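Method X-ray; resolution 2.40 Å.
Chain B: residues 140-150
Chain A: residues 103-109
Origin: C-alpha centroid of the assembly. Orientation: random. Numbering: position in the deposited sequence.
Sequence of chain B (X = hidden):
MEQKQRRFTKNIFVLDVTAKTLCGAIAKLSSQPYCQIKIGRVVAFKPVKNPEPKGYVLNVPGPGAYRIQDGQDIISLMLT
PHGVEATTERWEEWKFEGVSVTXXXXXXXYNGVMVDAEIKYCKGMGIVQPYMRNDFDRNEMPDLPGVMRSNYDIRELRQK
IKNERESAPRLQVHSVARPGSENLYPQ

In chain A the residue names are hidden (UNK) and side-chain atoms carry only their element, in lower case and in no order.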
# COMPACT_ATOMS: atom_id res chain seq x y z
N GLU B 140 13.89 -11.91 13.40
CA GLU B 140 13.53 -11.54 12.03
C GLU B 140 14.10 -10.19 11.54
O GLU B 140 13.72 -9.70 10.47
CB GLU B 140 12.01 -11.58 11.86
CG GLU B 140 11.23 -11.48 13.16
CD GLU B 140 9.89 -10.80 12.99
OE1 GLU B 140 9.39 -10.73 11.84
OE2 GLU B 140 9.32 -10.33 14.00
N MET B 141 15.01 -9.62 12.32
CA MET B 141 15.66 -8.35 11.99
C MET B 141 16.55 -8.51 10.74
O MET B 141 17.50 -9.30 10.75
CB MET B 141 16.47 -7.85 13.20
CG MET B 141 16.91 -6.38 13.11
SD MET B 141 15.84 -5.16 13.99
CE MET B 141 16.92 -3.65 13.77
N PRO B 142 16.23 -7.77 9.68
CA PRO B 142 16.94 -7.90 8.40
C PRO B 142 18.37 -7.41 8.51
O PRO B 142 18.63 -6.44 9.23
CB PRO B 142 16.15 -6.98 7.45
CG PRO B 142 14.90 -6.65 8.16
CD PRO B 142 15.18 -6.73 9.62
N ASP B 143 19.27 -8.10 7.83
CA ASP B 143 20.67 -7.69 7.83
C ASP B 143 20.88 -6.77 6.67
O ASP B 143 20.57 -7.11 5.52
CB ASP B 143 21.60 -8.90 7.78
CG ASP B 143 21.49 -9.75 9.01
OD1 ASP B 143 20.69 -10.70 9.00
OD2 ASP B 143 22.15 -9.53 10.04
N LEU B 144 21.36 -5.58 6.98
CA LEU B 144 21.51 -4.55 5.98
C LEU B 144 22.89 -3.94 6.08
O LEU B 144 23.34 -3.60 7.18
CB LEU B 144 20.41 -3.48 6.12
CG LEU B 144 18.96 -3.96 5.99
CD1 LEU B 144 18.00 -2.87 6.39
CD2 LEU B 144 18.67 -4.44 4.58
N PRO B 145 23.56 -3.83 4.94
CA PRO B 145 24.91 -3.25 4.89
C PRO B 145 24.93 -1.87 5.54
O PRO B 145 24.00 -1.09 5.35
CB PRO B 145 25.21 -3.16 3.38
CG PRO B 145 24.33 -4.20 2.76
CD PRO B 145 23.07 -4.24 3.60
N GLY B 146 25.96 -1.61 6.35
CA GLY B 146 26.07 -0.34 7.06
C GLY B 146 25.00 -0.07 8.09
O GLY B 146 24.92 1.04 8.61
N VAL B 147 24.17 -1.06 8.40
CA VAL B 147 23.17 -0.91 9.45
C VAL B 147 23.54 -1.77 10.67
O VAL B 147 23.46 -3.00 10.62
CB VAL B 147 21.74 -1.24 8.94
CG1 VAL B 147 20.73 -1.09 10.04
CG2 VAL B 147 21.37 -0.34 7.78
N MET B 148 23.96 -1.11 11.74
CA MET B 148 24.33 -1.79 12.98
C MET B 148 23.12 -2.03 13.92
O MET B 148 22.03 -1.48 13.71
CB MET B 148 25.44 -1.02 13.72
CG MET B 148 26.83 -1.17 13.09
SD MET B 148 28.19 -0.35 14.01
CE MET B 148 28.58 -1.57 15.22
N ARG B 149 23.34 -2.88 14.92
CA ARG B 149 22.40 -3.18 16.00
C ARG B 149 22.21 -1.95 16.89
O ARG B 149 23.17 -1.20 17.15
CB ARG B 149 23.00 -4.29 16.88
CG ARG B 149 22.19 -5.59 16.99
CD ARG B 149 22.88 -6.66 17.86
NE ARG B 149 24.21 -7.02 17.36
CZ ARG B 149 25.34 -6.95 18.08
NH1 ARG B 149 25.31 -6.56 19.35
NH2 ARG B 149 26.50 -7.29 17.53
N SER B 150 20.99 -1.76 17.38
CA SER B 150 20.75 -0.81 18.46
C SER B 150 20.45 -1.53 19.78
O SER B 150 19.82 -2.59 19.78
CB SER B 150 19.59 0.14 18.14
OG SER B 150 19.85 1.42 18.69
N UNK A 103 9.46 0.26 10.87
CA UNK A 103 10.55 1.02 11.50
C UNK A 103 11.59 0.10 12.15
O UNK A 103 11.26 -0.99 12.60
c UNK A 103 9.83 1.87 12.55
c UNK A 103 8.14 0.58 11.46
c UNK A 103 8.50 1.22 12.76
N UNK A 104 12.84 0.53 12.16
CA UNK A 104 13.92 -0.25 12.75
C UNK A 104 14.72 0.66 13.63
O UNK A 104 15.07 1.77 13.23
s UNK A 104 15.44 -2.59 9.68
c UNK A 104 14.23 -1.82 10.75
c UNK A 104 14.86 -0.80 11.67
c UNK A 104 16.13 -1.15 8.80
N UNK A 105 15.01 0.20 14.84
CA UNK A 105 15.96 0.86 15.71
C UNK A 105 17.35 0.37 15.30
O UNK A 105 17.65 -0.83 15.35
c UNK A 105 15.66 0.54 17.17
N UNK A 106 18.20 1.29 14.86
CA UNK A 106 19.53 0.93 14.39
C UNK A 106 20.58 1.88 14.93
O UNK A 106 20.28 2.81 15.68
c UNK A 106 18.33 0.45 12.20
o UNK A 106 19.74 2.28 12.35
c UNK A 106 19.61 0.94 12.83
N UNK A 107 21.82 1.61 14.52
CA UNK A 107 22.91 2.57 14.57
C UNK A 107 23.52 2.70 13.18
O UNK A 107 23.74 1.69 12.50
n UNK A 107 27.67 4.25 18.41
n UNK A 107 25.49 4.54 19.08
n UNK A 107 26.09 2.65 17.90
c UNK A 107 24.75 2.06 17.93
c UNK A 107 23.99 2.12 15.54
c UNK A 107 23.84 2.71 16.92
c UNK A 107 26.42 3.81 18.46
N UNK A 108 23.77 3.94 12.76
CA UNK A 108 24.29 4.23 11.43
C UNK A 108 25.24 5.44 11.42
O UNK A 108 25.17 6.32 12.30
c UNK A 108 22.45 3.20 9.99
c UNK A 108 23.16 4.50 10.38
c UNK A 108 22.18 5.55 10.88
N UNK A 109 26.12 5.45 10.42
CA UNK A 109 26.97 6.60 10.09
C UNK A 109 26.13 7.78 9.58
O UNK A 109 25.44 7.66 8.56
n UNK A 109 31.66 5.47 9.19
c UNK A 109 29.26 5.59 9.56
o UNK A 109 30.50 6.99 8.03
c UNK A 109 30.54 6.08 8.86
c UNK A 109 27.99 6.21 9.02

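Position 103 of chain A carries three side-chain carbons that close a ring onto its own backbone N, and nothing of the chain B stretch lies within contact distance. Such a ring defines proline, P103(A).

At position 104 the side chain is an unbranched run of two carbons, a sulfur and a terminal carbon. The terminal carbon lies 3.5 Å from CD1 of L144(B), the sulfur 4.1 Å from CD of P142(B), and CB 4.1 Å from CE of M141(B). This is methionine; M104(A) points toward chain B and is buried there among apolar groups. The flexible thioether thus meets three side chains along its length.

Position 105 has a single side-chain carbon, CB, which lies 4.1 Å from CB of S150(B). One carbon means alanine, A105(A). Its backbone O also receives close approaches, from CE of M141(B) at 3.3 Å and from CB of S150(B) at 3.5 Å.

Position 106 shows a CB bearing one oxygen and one carbon. The CB touches the backbone O of M148(B) at 3.5 Å, and the branch carbon lies 3.6 Å from CG1 of V147(B). A beta-branched side chain with one hydroxyl is threonine, T106(A), whose OG1 is hydrogen-bonded elsewhere in the structure.

Three carbons, a nitrogen, and a carbon carrying two further nitrogens extend from position 107. The third carbon, next to the nitrogen, packs 3.7 Å from the backbone O of R149(B), while CB lies 3.9 Å from CB of M148(B), on the same face of the sheet. The planar end group is a guanidinium, so the residue is arginine, R107(A).

Position 108 has a CB with two carbon branches, one of them 3.6 Å from the backbone O of G146(B). Three carbons forking at CB give valine; CG1 of V108(A) also lies 4.3 Å from CG2 of V147(B).

At position 109 three carbons lead to a terminal carbon-bound oxygen and nitrogen. The nearest approach of its side chain to this stretch of chain B, from CB to O of G146(B), is 6.0 Å, too far for contact. With the third carbon as the amide carbon, this is glutamine, Q109(A).

The contact joins a short antiparallel backbone pairing to an apolar cluster. N of M148(B) donates to O of R107(A) at 2.9 Å, and N of R107(A) donates to O of M148(B) at 3.2 Å, so the two residues form a reciprocal pair. Just before it, a type II turn from L144(B) to V147(B), closed by V147(B) N to L144(B) O at 2.9 Å, reverses the chain, and L144(B) reaches M104(A) while V147(B) meets T106(A) and V108(A).

Chain A 103-109: PMATRVQ
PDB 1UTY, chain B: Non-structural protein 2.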